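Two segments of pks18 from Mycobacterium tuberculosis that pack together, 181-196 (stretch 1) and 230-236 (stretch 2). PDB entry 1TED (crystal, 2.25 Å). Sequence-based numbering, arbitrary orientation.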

ATOM      1  N   ALA A 181       4.045   7.241   3.173  1.00 29.05           N
ATOM      2  CA  ALA A 181       3.930   6.527   4.435  1.00 29.82           C
ATOM      3  C   ALA A 181       3.858   7.529   5.595  1.00 31.13           C
ATOM      4  O   ALA A 181       2.960   7.462   6.440  1.00 30.75           O
ATOM      5  CB  ALA A 181       5.127   5.581   4.606  1.00 29.26           C
ATOM      6  N   LEU A 182       4.804   8.466   5.619  1.00 30.77           N
ATOM      7  CA  LEU A 182       4.854   9.488   6.653  1.00 29.23           C
ATOM      8  C   LEU A 182       3.557  10.285   6.721  1.00 28.67           C
ATOM      9  O   LEU A 182       3.087  10.622   7.809  1.00 28.37           O
ATOM     10  CB  LEU A 182       6.020  10.443   6.396  1.00 28.93           C
ATOM     11  CG  LEU A 182       6.155  11.602   7.381  1.00 29.30           C
ATOM     12  CD1 LEU A 182       6.189  11.067   8.808  1.00 29.29           C
ATOM     13  CD2 LEU A 182       7.427  12.386   7.071  1.00 31.86           C
ATOM     14  N   GLY A 183       2.988  10.592   5.558  1.00 28.49           N
ATOM     15  CA  GLY A 183       1.748  11.353   5.522  1.00 28.45           C
ATOM     16  C   GLY A 183       0.602  10.612   6.182  1.00 29.75           C
ATOM     17  O   GLY A 183      -0.282  11.211   6.798  1.00 28.98           O
ATOM     18  N   THR A 184       0.631   9.290   6.056  1.00 29.37           N
ATOM     19  CA  THR A 184      -0.387   8.432   6.633  1.00 29.33           C
ATOM     20  C   THR A 184      -0.278   8.467   8.161  1.00 29.88           C
ATOM     21  O   THR A 184      -1.284   8.564   8.868  1.00 28.75           O
ATOM     22  CB  THR A 184      -0.205   6.993   6.116  1.00 29.98           C
ATOM     23  OG1 THR A 184      -0.309   7.004   4.684  1.00 32.88           O
ATOM     24  CG2 THR A 184      -1.261   6.062   6.683  1.00 29.94           C
ATOM     25  N   ALA A 185       0.950   8.404   8.660  1.00 28.57           N
ATOM     26  CA  ALA A 185       1.203   8.441  10.099  1.00 28.97           C
ATOM     27  C   ALA A 185       0.842   9.815  10.638  1.00 27.75           C
ATOM     28  O   ALA A 185       0.388   9.952  11.769  1.00 28.50           O
ATOM     29  CB  ALA A 185       2.683   8.147  10.383  1.00 27.26           C
ATOM     30  N   THR A 186       1.061  10.830   9.811  1.00 27.68           N
ATOM     31  CA  THR A 186       0.775  12.210  10.172  1.00 28.82           C
ATOM     32  C   THR A 186      -0.711  12.448  10.410  1.00 27.64           C
ATOM     33  O   THR A 186      -1.087  13.071  11.402  1.00 25.77           O
ATOM     34  CB  THR A 186       1.291  13.166   9.076  1.00 29.48           C
ATOM     35  OG1 THR A 186       2.704  13.334   9.229  1.00 33.68           O
ATOM     36  CG2 THR A 186       0.623  14.506   9.172  1.00 33.02           C
ATOM     37  N   ASN A 187      -1.551  11.953   9.502  1.00 26.83           N
ATOM     38  CA  ASN A 187      -2.987  12.128   9.647  1.00 26.71           C
ATOM     39  C   ASN A 187      -3.488  11.350  10.868  1.00 26.66           C
ATOM     40  O   ASN A 187      -4.279  11.863  11.657  1.00 24.93           O
ATOM     41  CB  ASN A 187      -3.725  11.648   8.389  1.00 26.81           C
ATOM     42  CG  ASN A 187      -3.297  12.398   7.124  1.00 28.50           C
ATOM     43  OD1 ASN A 187      -3.006  13.595   7.154  1.00 27.93           O
ATOM     44  ND2 ASN A 187      -3.281  11.690   6.003  1.00 28.86           N
ATOM     45  N   TYR A 188      -3.013  10.115  11.021  1.00 26.52           N
ATOM     46  CA  TYR A 188      -3.427   9.269  12.135  1.00 27.26           C
ATOM     47  C   TYR A 188      -3.172   9.928  13.481  1.00 26.67           C
ATOM     48  O   TYR A 188      -4.066  10.058  14.312  1.00 26.57           O
ATOM     49  CB  TYR A 188      -2.692   7.925  12.091  1.00 28.12           C
ATOM     50  CG  TYR A 188      -2.956   7.069  13.310  1.00 29.57           C
ATOM     51  CD1 TYR A 188      -4.126   6.314  13.424  1.00 28.96           C
ATOM     52  CD2 TYR A 188      -2.068   7.070  14.383  1.00 27.92           C
ATOM     53  CE1 TYR A 188      -4.403   5.583  14.582  1.00 29.12           C
ATOM     54  CE2 TYR A 188      -2.334   6.346  15.540  1.00 29.46           C
ATOM     55  CZ  TYR A 188      -3.499   5.607  15.635  1.00 28.63           C
ATOM     56  OH  TYR A 188      -3.748   4.900  16.783  1.00 29.80           O
ATOM     57  N   VAL A 189      -1.933  10.347  13.674  1.00 27.77           N
ATOM     58  CA  VAL A 189      -1.497  10.968  14.909  1.00 26.64           C
ATOM     59  C   VAL A 189      -2.223  12.276  15.235  1.00 28.34           C
ATOM     60  O   VAL A 189      -2.533  12.550  16.394  1.00 27.31           O
ATOM     61  CB  VAL A 189       0.039  11.155  14.848  1.00 26.41           C
ATOM     62  CG1 VAL A 189       0.453  12.451  15.458  1.00 25.94           C
ATOM     63  CG2 VAL A 189       0.727   9.978  15.545  1.00 25.56           C
ATOM     64  N   ARG A 190      -2.516  13.079  14.219  1.00 28.39           N
ATOM     65  CA  ARG A 190      -3.200  14.340  14.463  1.00 28.84           C
ATOM     66  C   ARG A 190      -4.686  14.107  14.708  1.00 27.59           C
ATOM     67  O   ARG A 190      -5.352  14.919  15.347  1.00 28.07           O
ATOM     68  CB  ARG A 190      -2.962  15.299  13.286  1.00 30.21           C
ATOM     69  CG  ARG A 190      -1.461  15.612  13.093  1.00 31.93           C
ATOM     70  CD  ARG A 190      -1.178  16.520  11.907  1.00 31.11           C
ATOM     71  NE  ARG A 190      -1.744  17.850  12.099  1.00 32.76           N
ATOM     72  CZ  ARG A 190      -2.802  18.308  11.445  1.00 33.86           C
ATOM     73  NH1 ARG A 190      -3.408  17.541  10.549  1.00 34.75           N
ATOM     74  NH2 ARG A 190      -3.265  19.521  11.700  1.00 35.06           N
ATOM     75  N   ALA A 191      -5.200  12.988  14.214  1.00 26.82           N
ATOM     76  CA  ALA A 191      -6.604  12.645  14.412  1.00 28.36           C
ATOM     77  C   ALA A 191      -6.783  12.002  15.795  1.00 29.06           C
ATOM     78  O   ALA A 191      -7.807  12.199  16.442  1.00 30.98           O
ATOM     79  CB  ALA A 191      -7.075  11.694  13.318  1.00 26.33           C
ATOM     80  N   HIS A 192      -5.785  11.230  16.225  1.00 29.33           N
ATOM     81  CA  HIS A 192      -5.786  10.579  17.541  1.00 29.98           C
ATOM     82  C   HIS A 192      -4.504  11.000  18.276  1.00 30.07           C
ATOM     83  O   HIS A 192      -3.536  10.240  18.351  1.00 29.79           O
ATOM     84  CB  HIS A 192      -5.815   9.058  17.399  1.00 29.59           C
ATOM     85  CG  HIS A 192      -6.815   8.566  16.402  1.00 32.14           C
ATOM     86  ND1 HIS A 192      -6.478   8.255  15.102  1.00 31.64           N
ATOM     87  CD2 HIS A 192      -8.151   8.371  16.501  1.00 31.62           C
ATOM     88  CE1 HIS A 192      -7.561   7.892  14.443  1.00 30.56           C
ATOM     89  NE2 HIS A 192      -8.590   7.953  15.269  1.00 32.40           N
ATOM     90  N   PRO A 193      -4.493  12.223  18.828  1.00 30.84           N
ATOM     91  CA  PRO A 193      -3.415  12.889  19.578  1.00 31.34           C
ATOM     92  C   PRO A 193      -2.731  12.105  20.709  1.00 31.49           C
ATOM     93  O   PRO A 193      -1.639  12.469  21.140  1.00 31.04           O
ATOM     94  CB  PRO A 193      -4.098  14.145  20.124  1.00 31.03           C
ATOM     95  CG  PRO A 193      -5.179  14.402  19.156  1.00 32.55           C
ATOM     96  CD  PRO A 193      -5.719  13.039  18.856  1.00 29.68           C
ATOM     97  N   ALA A 194      -3.373  11.059  21.217  1.00 29.89           N
ATOM     98  CA  ALA A 194      -2.768  10.288  22.298  1.00 31.58           C
ATOM     99  C   ALA A 194      -1.938   9.108  21.809  1.00 31.26           C
ATOM    100  O   ALA A 194      -1.265   8.452  22.597  1.00 35.86           O
ATOM    101  CB  ALA A 194      -3.851   9.786  23.257  1.00 29.43           C
ATOM    102  N   MET A 195      -1.960   8.841  20.514  1.00 29.38           N
ATOM    103  CA  MET A 195      -1.235   7.696  20.000  1.00 27.72           C
ATOM    104  C   MET A 195       0.010   8.028  19.191  1.00 28.42           C
ATOM    105  O   MET A 195       0.275   9.186  18.872  1.00 28.31           O
ATOM    106  CB  MET A 195      -2.191   6.859  19.161  1.00 27.75           C
ATOM    107  CG  MET A 195      -3.512   6.582  19.873  1.00 29.61           C
ATOM    108  SD  MET A 195      -3.306   5.482  21.292  1.00 30.95           S
ATOM    109  CE  MET A 195      -3.326   3.878  20.441  1.00 24.10           C
ATOM    110  N   LYS A 196       0.779   6.991  18.878  1.00 27.44           N
ATOM    111  CA  LYS A 196       1.988   7.142  18.084  1.00 27.04           C
ATOM    112  C   LYS A 196       1.878   6.203  16.904  1.00 26.96           C
ATOM    113  O   LYS A 196       1.095   5.241  16.918  1.00 24.71           O
ATOM    114  CB  LYS A 196       3.233   6.775  18.893  1.00 26.30           C
ATOM    115  CG  LYS A 196       3.294   7.410  20.266  1.00 27.89           C
ATOM    116  CD  LYS A 196       3.350   8.920  20.194  1.00 29.02           C
ATOM    117  CE  LYS A 196       3.108   9.520  21.569  1.00 29.04           C
ATOM    118  NZ  LYS A 196       3.082  10.995  21.521  1.00 32.60           N
ATOM    119  N   ALA A 230      13.240   3.591   9.926  1.00 23.65           N
ATOM    120  CA  ALA A 230      11.978   3.654  10.634  1.00 25.22           C
ATOM    121  C   ALA A 230      11.815   5.006  11.313  1.00 24.93           C
ATOM    122  O   ALA A 230      12.794   5.644  11.689  1.00 24.87           O
ATOM    123  CB  ALA A 230      11.905   2.521  11.674  1.00 23.17           C
ATOM    124  N   LEU A 231      10.566   5.439  11.453  1.00 25.38           N
ATOM    125  CA  LEU A 231      10.259   6.707  12.107  1.00 26.71           C
ATOM    126  C   LEU A 231       9.165   6.449  13.134  1.00 26.09           C
ATOM    127  O   LEU A 231       8.306   5.599  12.924  1.00 27.56           O
ATOM    128  CB  LEU A 231       9.725   7.729  11.099  1.00 24.09           C
ATOM    129  CG  LEU A 231      10.542   8.061   9.859  1.00 26.15           C
ATOM    130  CD1 LEU A 231       9.692   8.937   8.948  1.00 22.94           C
ATOM    131  CD2 LEU A 231      11.834   8.769  10.250  1.00 22.89           C
ATOM    132  N   VAL A 232       9.211   7.167  14.247  1.00 25.05           N
ATOM    133  CA  VAL A 232       8.175   7.047  15.260  1.00 26.35           C
ATOM    134  C   VAL A 232       7.544   8.432  15.296  1.00 25.11           C
ATOM    135  O   VAL A 232       8.204   9.411  15.622  1.00 24.29           O
ATOM    136  CB  VAL A 232       8.744   6.685  16.653  1.00 26.56           C
ATOM    137  CG1 VAL A 232       7.606   6.614  17.676  1.00 25.08           C
ATOM    138  CG2 VAL A 232       9.469   5.350  16.585  1.00 25.87           C
ATOM    139  N   ILE A 233       6.266   8.497  14.940  1.00 26.56           N
ATOM    140  CA  ILE A 233       5.529   9.753  14.874  1.00 24.94           C
ATOM    141  C   ILE A 233       4.553   9.948  16.033  1.00 26.84           C
ATOM    142  O   ILE A 233       3.961   8.992  16.539  1.00 26.49           O
ATOM    143  CB  ILE A 233       4.726   9.828  13.545  1.00 23.49           C
ATOM    144  CG1 ILE A 233       5.597   9.342  12.383  1.00 22.65           C
ATOM    145  CG2 ILE A 233       4.230  11.236  13.296  1.00 20.46           C
ATOM    146  CD1 ILE A 233       6.930  10.068  12.238  1.00 20.83           C
ATOM    147  N   GLY A 234       4.392  11.203  16.437  1.00 27.61           N
ATOM    148  CA  GLY A 234       3.474  11.537  17.506  1.00 28.87           C
ATOM    149  C   GLY A 234       2.942  12.939  17.282  1.00 30.81           C
ATOM    150  O   GLY A 234       3.544  13.725  16.553  1.00 31.56           O
ATOM    151  N   ALA A 235       1.804  13.250  17.892  1.00 31.70           N
ATOM    152  CA  ALA A 235       1.200  14.569  17.766  1.00 33.90           C
ATOM    153  C   ALA A 235       1.763  15.428  18.885  1.00 34.84           C
ATOM    154  O   ALA A 235       2.062  14.925  19.966  1.00 35.98           O
ATOM    155  CB  ALA A 235      -0.317  14.471  17.885  1.00 32.91           C
ATOM    156  N   SER A 236       1.914  16.718  18.626  1.00 35.90           N
ATOM    157  CA  SER A 236       2.466  17.625  19.625  1.00 37.62           C
ATOM    158  C   SER A 236       1.774  18.981  19.569  1.00 36.99           C
ATOM    159  O   SER A 236       1.440  19.470  18.484  1.00 35.62           O
ATOM    160  CB  SER A 236       3.972  17.781  19.390  1.00 38.83           C
ATOM    161  OG  SER A 236       4.521  18.804  20.199  1.00 43.69           O
TER
HETATM  162  O   HOH W   1       1.024  11.430  19.953  1.00 22.67           O

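The helix 181-191 lies across the strand 230-236 at 38°, with the two segments running in broadly the same direction. The axes approach to 6.9 Å. No direct hydrogen bond joins the two stretches. The contact is made by apolar packing and by one water.

L182, A185 and V189 supply the helix side. They are spaced three and four residues apart, so they fall on one face of the helix. L231, I233 and A235 answer them. They alternate along the strand, and each points its CA-to-CB bond toward the helix.

L182 leaves the helix sideways, but its t, p conformation brings the end of the side chain nearer to the strand. CD1 of L182 lies 3.6 Å from CD1 of I233 and 4.1 Å from CD1 of L231.

I233 loses more surface to the contact than any other residue. CG1 of I233 lies 3.7 Å from CB of A185, and CD1 continues to L182. The other branch faces V189, with CG2 of I233 4.3 Å from CG2 of V189. The small side chain of A185 therefore meets the middle of I233, between its two larger neighbours on the helix.

V189 has chi1 at 141°, between the usual wells. CG1 of V189 is 3.3 Å from CB of A235, but only 2.9 Å from N of A235. The latter distance is a clash in the model, so the placement of this side chain should be read with caution.

After the helix, a type I turn from H192 to M195 reverses the chain. ND1 of H192 makes a weak hydrogen bond of 3.1 Å to O of Y188, and the end of the side chain leads away from the strand. P193 packs loosely on A235, CB to CB 4.4 Å.

K196 then runs beside the strand. CA of K196 approaches O of I233 to 3.1 Å in a CA-H...O contact. Its side chain starts m, m and then extends t, t, passing over G234, with CD of K196 3.8 Å from CA of G234. Glycine leaves room for this path: an ideal CB on G234 would lie 2.9 Å from NZ of K196, a clash.

The lysine ends at water 1, to which NZ of K196 donates at 2.6 Å. N of A235 also donates to this water, at 2.9 Å. The water donates to O of M195 at 2.6 Å and to O of P193 at 3.1 Å. It thereby ties the turn and the lysine to the strand.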